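Side-chain contacts in putative membrane anchored protein (Corynebacterium diphtheriae, PDB 3LSO), which is of unknown function but is probably displayed at the cell surface, held to the membrane by a transmembrane helix and built outside it from beta-sandwich domains: residues S259-A264 with P456-L461; T198-A203 with V209-T214; D238-P241 with K247-T250; V322-S327 with P447-E452. One frame throughout, in Å; residues are numbered along the deposited sequence.

Contact 1 (S259-A264 with P456-L461)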
loop_
_atom_site.group_PDB
_atom_site.type_symbol
_atom_site.label_atom_id
_atom_site.label_comp_id
_atom_site.label_asym_id
_atom_site.label_seq_id
_atom_site.Cartn_x
_atom_site.Cartn_y
_atom_site.Cartn_z
ATOM N N SER B 259 -11.956 16.244 4.300
ATOM C CA SER B 259 -10.977 15.277 3.813
ATOM C C SER B 259 -10.118 16.015 2.831
ATOM O O SER B 259 -10.596 16.451 1.787
ATOM C CB SER B 259 -11.632 14.103 3.115
ATOM O OG SER B 259 -12.322 13.315 4.053
ATOM N N LYS B 260 -8.856 16.177 3.180
ATOM C CA LYS B 260 -7.914 16.842 2.321
ATOM C C LYS B 260 -7.096 15.807 1.561
ATOM O O LYS B 260 -6.679 14.800 2.129
ATOM C CB LYS B 260 -7.036 17.753 3.160
ATOM C CG LYS B 260 -7.872 18.692 4.043
ATOM C CD LYS B 260 -8.349 19.915 3.277
ATOM C CE LYS B 260 -9.278 20.746 4.105
ATOM N NZ LYS B 260 -9.989 21.763 3.268
ATOM N N THR B 261 -6.909 16.029 0.262
ATOM C CA THR B 261 -6.172 15.106 -0.593
ATOM C C THR B 261 -4.778 15.661 -0.805
ATOM O O THR B 261 -4.605 16.739 -1.365
ATOM C CB THR B 261 -6.857 14.951 -1.941
ATOM O OG1 THR B 261 -8.119 14.295 -1.764
ATOM C CG2 THR B 261 -6.051 14.093 -2.815
ATOM N N ILE B 262 -3.786 14.935 -0.320
ATOM C CA ILE B 262 -2.411 15.340 -0.490
ATOM C C ILE B 262 -1.828 14.510 -1.611
ATOM O O ILE B 262 -2.003 13.277 -1.658
ATOM C CB ILE B 262 -1.595 15.130 0.793
ATOM C CG1 ILE B 262 -2.340 15.695 2.011
ATOM C CG2 ILE B 262 -0.211 15.748 0.670
ATOM C CD1 ILE B 262 -2.683 17.192 1.909
ATOM N N THR B 263 -1.151 15.199 -2.529
ATOM C CA THR B 263 -0.503 14.539 -3.645
ATOM C C THR B 263 0.947 14.968 -3.670
ATOM O O THR B 263 1.252 16.154 -3.437
ATOM C CB THR B 263 -1.212 14.855 -4.963
ATOM O OG1 THR B 263 -2.605 14.517 -4.836
ATOM C CG2 THR B 263 -0.612 14.041 -6.097
ATOM N N ALA B 264 1.835 13.999 -3.892
ATOM C CA ALA B 264 3.269 14.249 -4.030
ATOM C C ALA B 264 3.672 13.813 -5.418
ATOM O O ALA B 264 3.263 12.729 -5.882
ATOM C CB ALA B 264 4.058 13.474 -2.996
ATOM N N PRO B 456 -16.675 21.060 -2.411
ATOM C CA PRO B 456 -16.665 21.126 -3.868
ATOM C C PRO B 456 -15.778 20.025 -4.457
ATOM O O PRO B 456 -14.935 19.464 -3.744
ATOM C CB PRO B 456 -16.079 22.512 -4.150
ATOM C CG PRO B 456 -15.195 22.795 -2.965
ATOM C CD PRO B 456 -15.824 22.093 -1.791
ATOM N N ASP B 457 -15.988 19.705 -5.730
ATOM C CA ASP B 457 -15.178 18.696 -6.402
ATOM C C ASP B 457 -13.749 19.204 -6.568
ATOM O O ASP B 457 -13.510 20.415 -6.654
ATOM C CB ASP B 457 -15.764 18.349 -7.786
ATOM C CG ASP B 457 -17.165 17.716 -7.715
ATOM O OD1 ASP B 457 -17.755 17.612 -6.598
ATOM O OD2 ASP B 457 -17.666 17.324 -8.803
ATOM N N LEU B 458 -12.803 18.272 -6.616
ATOM C CA LEU B 458 -11.411 18.596 -6.917
ATOM C C LEU B 458 -11.227 18.840 -8.409
ATOM O O LEU B 458 -11.848 18.144 -9.221
ATOM C CB LEU B 458 -10.499 17.439 -6.510
ATOM C CG LEU B 458 -10.260 17.099 -5.043
ATOM C CD1 LEU B 458 -11.546 16.611 -4.370
ATOM C CD2 LEU B 458 -9.166 16.050 -4.957
ATOM N N PRO B 459 -10.367 19.816 -8.783
ATOM C CA PRO B 459 -9.978 19.903 -10.187
ATOM C C PRO B 459 -9.100 18.711 -10.489
ATOM O O PRO B 459 -8.696 18.000 -9.575
ATOM C CB PRO B 459 -9.150 21.191 -10.254
ATOM C CG PRO B 459 -9.454 21.926 -8.972
ATOM C CD PRO B 459 -9.709 20.856 -7.973
ATOM N N ALA B 460 -8.821 18.460 -11.754
ATOM C CA ALA B 460 -7.865 17.422 -12.072
ATOM C C ALA B 460 -6.480 17.966 -11.794
ATOM O O ALA B 460 -6.218 19.156 -11.986
ATOM C CB ALA B 460 -7.986 17.001 -13.528
ATOM N N LEU B 461 -5.605 17.092 -11.322
ATOM C CA LEU B 461 -4.183 17.364 -11.367
ATOM C C LEU B 461 -3.746 17.659 -12.801
ATOM O O LEU B 461 -4.153 16.951 -13.723
ATOM C CB LEU B 461 -3.406 16.150 -10.890
ATOM C CG LEU B 461 -3.251 15.881 -9.413
ATOM C CD1 LEU B 461 -2.495 14.577 -9.283
ATOM C CD2 LEU B 461 -2.498 17.015 -8.753
#
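Two threonines of the strand through Ser259-Ala264 and two leucines of the irregular segment Pro456-Leu461 make this contact entirely by van der Waals packing; no hydrogen bond crosses it. Leu458 lays its CD2 methyl on Thr261, 3.8 Å from OG1 and 4.0 Å from CB of that threonine, the two side chains crossing at a slant. Thr263 and Leu461 meet tip to tip, CG2 of Thr263 lying 3.7 Å from CD1 of Leu461. With OG1 of Thr263 beside the backbone N (chi1 -55°), CG2 falls anti to that N and offers the leucine an apolar end.

The match depends on two different backbone repeats. Alternate residues of a strand share a face, whereas Pro456-Leu461 has phi and psi values near those of polyproline II, in which every third residue returns to the same side. Thus Leu458 and Leu461 both look toward the strand, their CA atoms 8.6 Å apart. The strand lies within a five-stranded sheet of a domain resembling an immunoglobulin-like sandwich, and the tail lies over the outer face of that sheet, opposite the side where Ile262 and Ala264 pack into the core.

The hydroxyl of Thr263 finds its partner outside the two segments: OG1 hydrogen-bonds Glu279 OE2. Threonine thus offers a methyl to Leu461 and a hydroxyl to Glu279. His233 touches Leu458, Leu461 and Thr263, and its ND1 hydrogen-bonds Pro459 O, so the extended tail is also held through its backbone. Phe230 adds an aromatic neighbour to Leu461, whereas Leu458 is more open to solvent.

Contact 2 (T198-A203 with V209-T214)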
loop_
_atom_site.group_PDB
_atom_site.type_symbol
_atom_site.label_atom_id
_atom_site.label_comp_id
_atom_site.label_asym_id
_atom_site.label_seq_id
_atom_site.Cartn_x
_atom_site.Cartn_y
_atom_site.Cartn_z
ATOM N N THR B 198 3.910 10.681 4.040
ATOM C CA THR B 198 3.760 10.584 5.482
ATOM C C THR B 198 3.037 11.808 5.982
ATOM O O THR B 198 3.484 12.945 5.791
ATOM C CB THR B 198 5.109 10.393 6.197
ATOM O OG1 THR B 198 5.691 9.171 5.736
ATOM C CG2 THR B 198 4.920 10.323 7.719
ATOM N N ALA B 199 1.902 11.560 6.612
ATOM C CA ALA B 199 1.036 12.622 7.081
ATOM C C ALA B 199 0.381 12.150 8.356
ATOM O O ALA B 199 0.190 10.955 8.533
ATOM C CB ALA B 199 -0.002 12.910 6.039
ATOM N N PRO B 200 0.041 13.079 9.262
ATOM C CA PRO B 200 -0.587 12.630 10.495
ATOM C C PRO B 200 -1.879 11.905 10.174
ATOM O O PRO B 200 -2.398 12.032 9.060
ATOM C CB PRO B 200 -0.883 13.939 11.234
ATOM C CG PRO B 200 0.070 14.914 10.673
ATOM C CD PRO B 200 0.179 14.544 9.230
ATOM N N GLU B 201 -2.385 11.148 11.138
ATOM C CA GLU B 201 -3.641 10.415 10.977
ATOM C C GLU B 201 -4.848 11.391 10.841
ATOM O O GLU B 201 -5.830 11.095 10.152
ATOM C CB GLU B 201 -3.797 9.423 12.143
ATOM C CG GLU B 201 -4.527 8.121 11.807
ATOM C CD GLU B 201 -5.726 7.846 12.762
ATOM O OE1 GLU B 201 -5.604 6.951 13.635
ATOM O OE2 GLU B 201 -6.783 8.543 12.648
ATOM N N SER B 202 -4.735 12.555 11.490
ATOM C CA SER B 202 -5.726 13.649 11.478
ATOM C C SER B 202 -5.033 14.950 11.844
ATOM O O SER B 202 -3.959 14.937 12.447
ATOM C CB SER B 202 -6.809 13.435 12.528
ATOM O OG SER B 202 -7.214 12.085 12.564
ATOM N N ALA B 203 -5.661 16.076 11.515
ATOM C CA ALA B 203 -5.135 17.376 11.938
ATOM C C ALA B 203 -6.244 18.396 12.191
ATOM O O ALA B 203 -7.413 18.164 11.851
ATOM C CB ALA B 203 -4.136 17.903 10.929
ATOM N N VAL B 209 1.236 21.431 9.886
ATOM C CA VAL B 209 1.091 20.016 9.580
ATOM C C VAL B 209 2.236 19.575 8.697
ATOM O O VAL B 209 2.343 20.007 7.546
ATOM C CB VAL B 209 -0.241 19.724 8.867
ATOM C CG1 VAL B 209 -0.329 18.247 8.471
ATOM C CG2 VAL B 209 -1.411 20.143 9.746
ATOM N N GLN B 210 3.092 18.722 9.248
ATOM C CA GLN B 210 4.250 18.227 8.518
ATOM C C GLN B 210 3.838 17.144 7.530
ATOM O O GLN B 210 3.096 16.234 7.871
ATOM C CB GLN B 210 5.336 17.724 9.475
ATOM C CG GLN B 210 6.682 17.502 8.779
ATOM C CD GLN B 210 7.878 17.532 9.721
ATOM O OE1 GLN B 210 7.913 18.302 10.687
ATOM N NE2 GLN B 210 8.873 16.705 9.430
ATOM N N ILE B 211 4.305 17.269 6.298
ATOM C CA ILE B 211 4.042 16.288 5.262
ATOM C C ILE B 211 5.371 15.872 4.668
ATOM O O ILE B 211 6.207 16.722 4.364
ATOM C CB ILE B 211 3.175 16.873 4.127
ATOM C CG1 ILE B 211 1.826 17.349 4.635
ATOM C CG2 ILE B 211 2.939 15.836 3.056
ATOM C CD1 ILE B 211 1.062 16.319 5.362
ATOM N N THR B 212 5.548 14.571 4.469
ATOM C CA THR B 212 6.821 14.022 4.007
ATOM C C THR B 212 6.644 12.982 2.893
ATOM O O THR B 212 5.881 12.021 3.039
ATOM C CB THR B 212 7.588 13.449 5.208
ATOM O OG1 THR B 212 8.126 14.542 5.956
ATOM C CG2 THR B 212 8.714 12.527 4.787
ATOM N N ALA B 213 7.332 13.193 1.776
ATOM C CA ALA B 213 7.335 12.234 0.666
ATOM C C ALA B 213 8.647 11.447 0.650
ATOM O O ALA B 213 9.715 12.047 0.535
ATOM C CB ALA B 213 7.141 12.965 -0.662
ATOM N N THR B 214 8.580 10.124 0.791
ATOM C CA THR B 214 9.779 9.305 0.644
ATOM C C THR B 214 9.968 8.962 -0.832
ATOM O O THR B 214 9.021 8.524 -1.500
ATOM C CB THR B 214 9.712 8.037 1.515
#
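Thr198 and Thr212 form an antiparallel hydrogen-bonded pair where the first strand of an immunoglobulin-like sandwich leaves one sheet; Pro200 then leads the chain across to Ala203, which joins the other. Thr198 N donates to Thr212 O (2.6 Å), and Thr212 N returns a bond to Thr198 O (2.9 Å, 155° at the hydrogen).

Packing is close on the interior side. Ile211, with CG1 anti to its carbonyl carbon (chi1 -60°), extends CD1 to 3.6 Å from Ala199 CB; the short alanine leaves room for it, and Ile282 of the facing sheet touches both. Farther along, Val209 divides its branches: CG2 lies 3.7 Å from Ala203 CB, while CG1 is 3.8 Å from Pro200 CD.

The opposite side is looser. Thr198 and Thr212 share the outward face, their CB atoms 4.1 Å apart, and Gln210 directs its amide away from Thr198-Ala203. Thr212 OG1 instead bonds Ser249 OG on the next strand. These polar residues suit a face that solvent can reach.

Proline ends the pairing: where a backbone N-H would have met Gln210 O, Pro200 presents CD, 3.6 Å from that oxygen.

Contact 3 (D238-P241 with K247-T250)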
loop_
_atom_site.group_PDB
_atom_site.type_symbol
_atom_site.label_atom_id
_atom_site.label_comp_id
_atom_site.label_asym_id
_atom_site.label_seq_id
_atom_site.Cartn_x
_atom_site.Cartn_y
_atom_site.Cartn_z
ATOM N N ASP B 238 6.255 26.161 -3.822
ATOM C CA ASP B 238 7.325 25.728 -4.723
ATOM C C ASP B 238 7.656 24.238 -4.551
ATOM O O ASP B 238 7.405 23.665 -3.481
ATOM C CB ASP B 238 8.594 26.561 -4.465
ATOM C CG ASP B 238 8.541 27.936 -5.107
ATOM O OD1 ASP B 238 7.573 28.231 -5.836
ATOM O OD2 ASP B 238 9.482 28.730 -4.890
ATOM N N PRO B 239 8.228 23.608 -5.603
ATOM C CA PRO B 239 8.782 22.243 -5.491
ATOM C C PRO B 239 9.958 22.169 -4.510
ATOM O O PRO B 239 10.852 23.032 -4.537
ATOM C CB PRO B 239 9.259 21.937 -6.914
ATOM C CG PRO B 239 8.494 22.854 -7.789
ATOM C CD PRO B 239 8.300 24.109 -6.991
ATOM N N VAL B 240 9.944 21.139 -3.665
ATOM C CA VAL B 240 10.899 20.978 -2.566
ATOM C C VAL B 240 12.083 20.055 -2.934
ATOM O O VAL B 240 11.871 18.975 -3.473
ATOM C CB VAL B 240 10.174 20.428 -1.315
ATOM C CG1 VAL B 240 11.141 20.278 -0.145
ATOM C CG2 VAL B 240 9.012 21.337 -0.926
ATOM N N PRO B 241 13.333 20.470 -2.643
ATOM C CA PRO B 241 14.436 19.565 -2.977
ATOM C C PRO B 241 14.436 18.328 -2.081
ATOM O O PRO B 241 14.025 18.415 -0.925
ATOM C CB PRO B 241 15.684 20.414 -2.718
ATOM C CG PRO B 241 15.254 21.464 -1.772
ATOM C CD PRO B 241 13.815 21.741 -2.068
ATOM N N LYS B 247 14.156 12.029 1.664
ATOM C CA LYS B 247 12.829 12.519 1.925
ATOM C C LYS B 247 12.727 13.948 1.415
ATOM O O LYS B 247 13.749 14.620 1.229
ATOM C CB LYS B 247 12.543 12.440 3.426
ATOM C CG LYS B 247 12.782 11.042 4.027
ATOM C CD LYS B 247 12.020 10.816 5.339
ATOM C CE LYS B 247 12.017 9.346 5.734
ATOM N NZ LYS B 247 13.404 8.829 5.934
ATOM N N ALA B 248 11.499 14.388 1.151
ATOM C CA ALA B 248 11.203 15.791 0.887
ATOM C C ALA B 248 10.079 16.162 1.825
ATOM O O ALA B 248 9.168 15.370 2.032
ATOM C CB ALA B 248 10.778 15.997 -0.553
ATOM N N SER B 249 10.139 17.356 2.397
ATOM C CA SER B 249 9.165 17.725 3.410
ATOM C C SER B 249 8.622 19.110 3.236
ATOM O O SER B 249 9.332 20.031 2.831
ATOM C CB SER B 249 9.764 17.630 4.804
ATOM O OG SER B 249 10.071 16.295 5.121
ATOM N N THR B 250 7.346 19.253 3.569
ATOM C CA THR B 250 6.728 20.560 3.678
ATOM C C THR B 250 5.845 20.602 4.906
ATOM O O THR B 250 5.510 19.573 5.480
ATOM C CB THR B 250 5.973 20.950 2.392
ATOM O OG1 THR B 250 5.698 22.347 2.415
ATOM C CG2 THR B 250 4.693 20.180 2.234
#
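Val240 sets CG1 anti to its backbone N (chi1 -179°), which carries this methyl up to the backbone of Ser249. CG1 lies 3.5 Å from Ser249 O and 4.0 Å from Ser249 N, while the second branch, CG2, lies 4.0 Å from Ser249 O. The beta branch thus lets one residue place two methyls on the same carbonyl oxygen.

Ala248 points back toward Val240. Its CB is 4.3 Å from Val240 CG1, a loose apolar meeting, and makes a van der Waals approach of 4.1 Å to the carbonyl oxygen Pro241 O; the small residue lets the two backbones draw near. With CA atoms of Val240 and Ala248 6.2 Å apart and no hydrogen bond between the segments, they are not paired as strands of one sheet. The CB atoms of Pro241 and Ser249 point away from the other segment, and Ser249 OG is hydrogen-bonded to Thr212 OG1.

The contact closes one edge of the sandwich. Val240 belongs to the outermost strand 234-241 of the five-stranded sheet and is backbone-bonded to Val227; Ala248 belongs to the outermost strand 247-253 of the three-stranded sheet, bonded to Ala213, with its side chain on Val227 of strand 226-231.

Contact 4 (V322-S327 with P447-E452)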
loop_
_atom_site.group_PDB
_atom_site.type_symbol
_atom_site.label_atom_id
_atom_site.label_comp_id
_atom_site.label_asym_id
_atom_site.label_seq_id
_atom_site.Cartn_x
_atom_site.Cartn_y
_atom_site.Cartn_z
ATOM N N VAL B 322 -30.403 14.268 12.674
ATOM C CA VAL B 322 -29.546 13.109 12.962
ATOM C C VAL B 322 -29.727 12.626 14.394
ATOM O O VAL B 322 -30.089 13.405 15.274
ATOM C CB VAL B 322 -28.037 13.382 12.756
ATOM C CG1 VAL B 322 -27.751 13.857 11.350
ATOM C CG2 VAL B 322 -27.494 14.365 13.800
ATOM N N SER B 323 -29.456 11.352 14.636
ATOM C CA SER B 323 -29.564 10.823 15.972
ATOM C C SER B 323 -28.182 10.383 16.417
ATOM O O SER B 323 -27.446 9.725 15.671
ATOM C CB SER B 323 -30.497 9.649 15.976
ATOM O OG SER B 323 -29.874 8.582 15.296
ATOM N N VAL B 324 -27.834 10.751 17.632
ATOM C CA VAL B 324 -26.496 10.569 18.126
ATOM C C VAL B 324 -26.576 9.828 19.438
ATOM O O VAL B 324 -27.522 9.984 20.204
ATOM C CB VAL B 324 -25.811 11.935 18.368
ATOM C CG1 VAL B 324 -24.513 11.752 19.061
ATOM C CG2 VAL B 324 -25.594 12.640 17.056
ATOM N N SER B 325 -25.566 9.028 19.702
ATOM C CA SER B 325 -25.453 8.331 20.953
ATOM C C SER B 325 -24.026 8.523 21.423
ATOM O O SER B 325 -23.102 8.566 20.610
ATOM C CB SER B 325 -25.729 6.855 20.701
ATOM O OG SER B 325 -25.717 6.136 21.911
ATOM N N ALA B 326 -23.826 8.657 22.724
ATOM C CA ALA B 326 -22.449 8.782 23.262
ATOM C C ALA B 326 -22.328 7.982 24.549
ATOM O O ALA B 326 -23.185 8.107 25.434
ATOM C CB ALA B 326 -22.095 10.214 23.496
ATOM N N SER B 327 -21.293 7.153 24.650
ATOM C CA SER B 327 -21.159 6.275 25.791
ATOM C C SER B 327 -19.859 6.547 26.519
ATOM O O SER B 327 -18.815 6.623 25.895
ATOM C CB SER B 327 -21.137 4.831 25.312
ATOM O OG SER B 327 -22.404 4.353 24.935
ATOM N N PRO B 447 -14.891 10.553 17.929
ATOM C CA PRO B 447 -14.717 10.357 16.487
ATOM C C PRO B 447 -15.728 9.377 15.939
ATOM O O PRO B 447 -15.856 9.279 14.741
ATOM C CB PRO B 447 -13.313 9.736 16.362
ATOM C CG PRO B 447 -12.622 10.024 17.649
ATOM C CD PRO B 447 -13.700 10.155 18.702
ATOM N N GLU B 448 -16.431 8.641 16.795
ATOM C CA GLU B 448 -17.403 7.673 16.286
ATOM C C GLU B 448 -18.722 8.366 15.942
ATOM O O GLU B 448 -19.650 7.712 15.441
ATOM C CB GLU B 448 -17.644 6.518 17.258
ATOM C CG GLU B 448 -16.476 5.567 17.401
ATOM C CD GLU B 448 -15.295 6.143 18.188
ATOM O OE1 GLU B 448 -15.325 7.325 18.619
ATOM O OE2 GLU B 448 -14.309 5.400 18.375
ATOM N N THR B 449 -18.799 9.674 16.189
ATOM C CA THR B 449 -19.973 10.436 15.823
ATOM C C THR B 449 -19.685 11.372 14.640
ATOM O O THR B 449 -20.522 12.179 14.247
ATOM C CB THR B 449 -20.531 11.231 17.042
ATOM O OG1 THR B 449 -19.676 12.346 17.364
ATOM C CG2 THR B 449 -20.680 10.303 18.259
ATOM N N ALA B 450 -18.497 11.252 14.055
ATOM C CA ALA B 450 -18.060 12.228 13.041
ATOM C C ALA B 450 -18.933 12.221 11.787
ATOM O O ALA B 450 -19.311 11.148 11.319
ATOM C CB ALA B 450 -16.616 11.964 12.655
ATOM N N PHE B 451 -19.216 13.392 11.233
ATOM C CA PHE B 451 -19.895 13.469 9.954
ATOM C C PHE B 451 -19.239 14.506 9.070
ATOM O O PHE B 451 -18.605 15.425 9.567
ATOM C CB PHE B 451 -21.390 13.749 10.137
ATOM C CG PHE B 451 -21.714 15.117 10.711
ATOM C CD1 PHE B 451 -21.873 16.220 9.882
ATOM C CD2 PHE B 451 -21.908 15.284 12.067
ATOM C CE1 PHE B 451 -22.184 17.443 10.381
ATOM C CE2 PHE B 451 -22.223 16.518 12.578
ATOM C CZ PHE B 451 -22.361 17.596 11.730
ATOM N N GLU B 452 -19.374 14.347 7.758
ATOM C CA GLU B 452 -18.832 15.322 6.829
ATOM C C GLU B 452 -19.948 15.969 6.048
ATOM O O GLU B 452 -20.830 15.291 5.559
ATOM C CB GLU B 452 -17.805 14.698 5.876
ATOM C CG GLU B 452 -16.829 15.725 5.276
ATOM C CD GLU B 452 -15.678 15.130 4.457
ATOM O OE1 GLU B 452 -15.326 13.945 4.645
ATOM O OE2 GLU B 452 -15.121 15.874 3.615
#
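Val324 lies in an extended strand, whereas Thr449 sits in a type I beta turn from Pro447 to Ala450; Val324 CA and Thr449 CA, 6.9 Å apart, mark the nearest approach of the two backbones. Glu448 and Thr449 are the two central residues of the turn, and a weak bond, Ala450 N to Pro447 O at 3.4 Å, spans it. The chain rounds a corner here. No hydrogen bond joins the two segments.

Thr449 is the residue that reaches across. Its chi1 of 73° puts OG1 between the backbone N and the carbonyl carbon and leaves CG2 anti to the carbonyl carbon. CG2 comes 3.8 Å from Ser325 O and 4.2 Å from Val324 CG1, the threonine and valine side chains crossing at about a right angle, while OG1 hydrogen-bonds Phe429 N and Ile446 O. Threonine thus serves two ends at once: a methyl laid against the backbone carbonyl of Ser325 and the edge of Val324, and a hydroxyl with two backbone partners at the corner. Val324, buried too, also packs on Phe416 and Phe429.

The turn sits where strand 440-453, which pairs with strand 425-435, bends between faces, against strand 321-329 of the other sheet, consistent with a beta sandwich.

How the contacts relate
Contacts 2 and 3 lie within one sandwich, on whose outer face contact 1 receives the tail. Between contacts 1 and 2 the core is closed by Ile262 CG2 on Ile211 CG2 (4.0 Å) and Ala264 CB on Ala213 CB (3.9 Å), one residue of each pair from either sheet. Contacts 2 and 3 meet through neighbouring strands, with Ile211 N 2.7 Å from Thr250 O. Contact 4 lies in the following domain, its centre about 26 Å from that of contact 1 and 37 Å from that of contact 3. A probable hydrogen bond, Ser259 OG to Glu452 OE1 (3.1 Å), joins contacts 1 and 4; shortly after Glu452 the chain returns along the earlier domain as Pro456-Leu461.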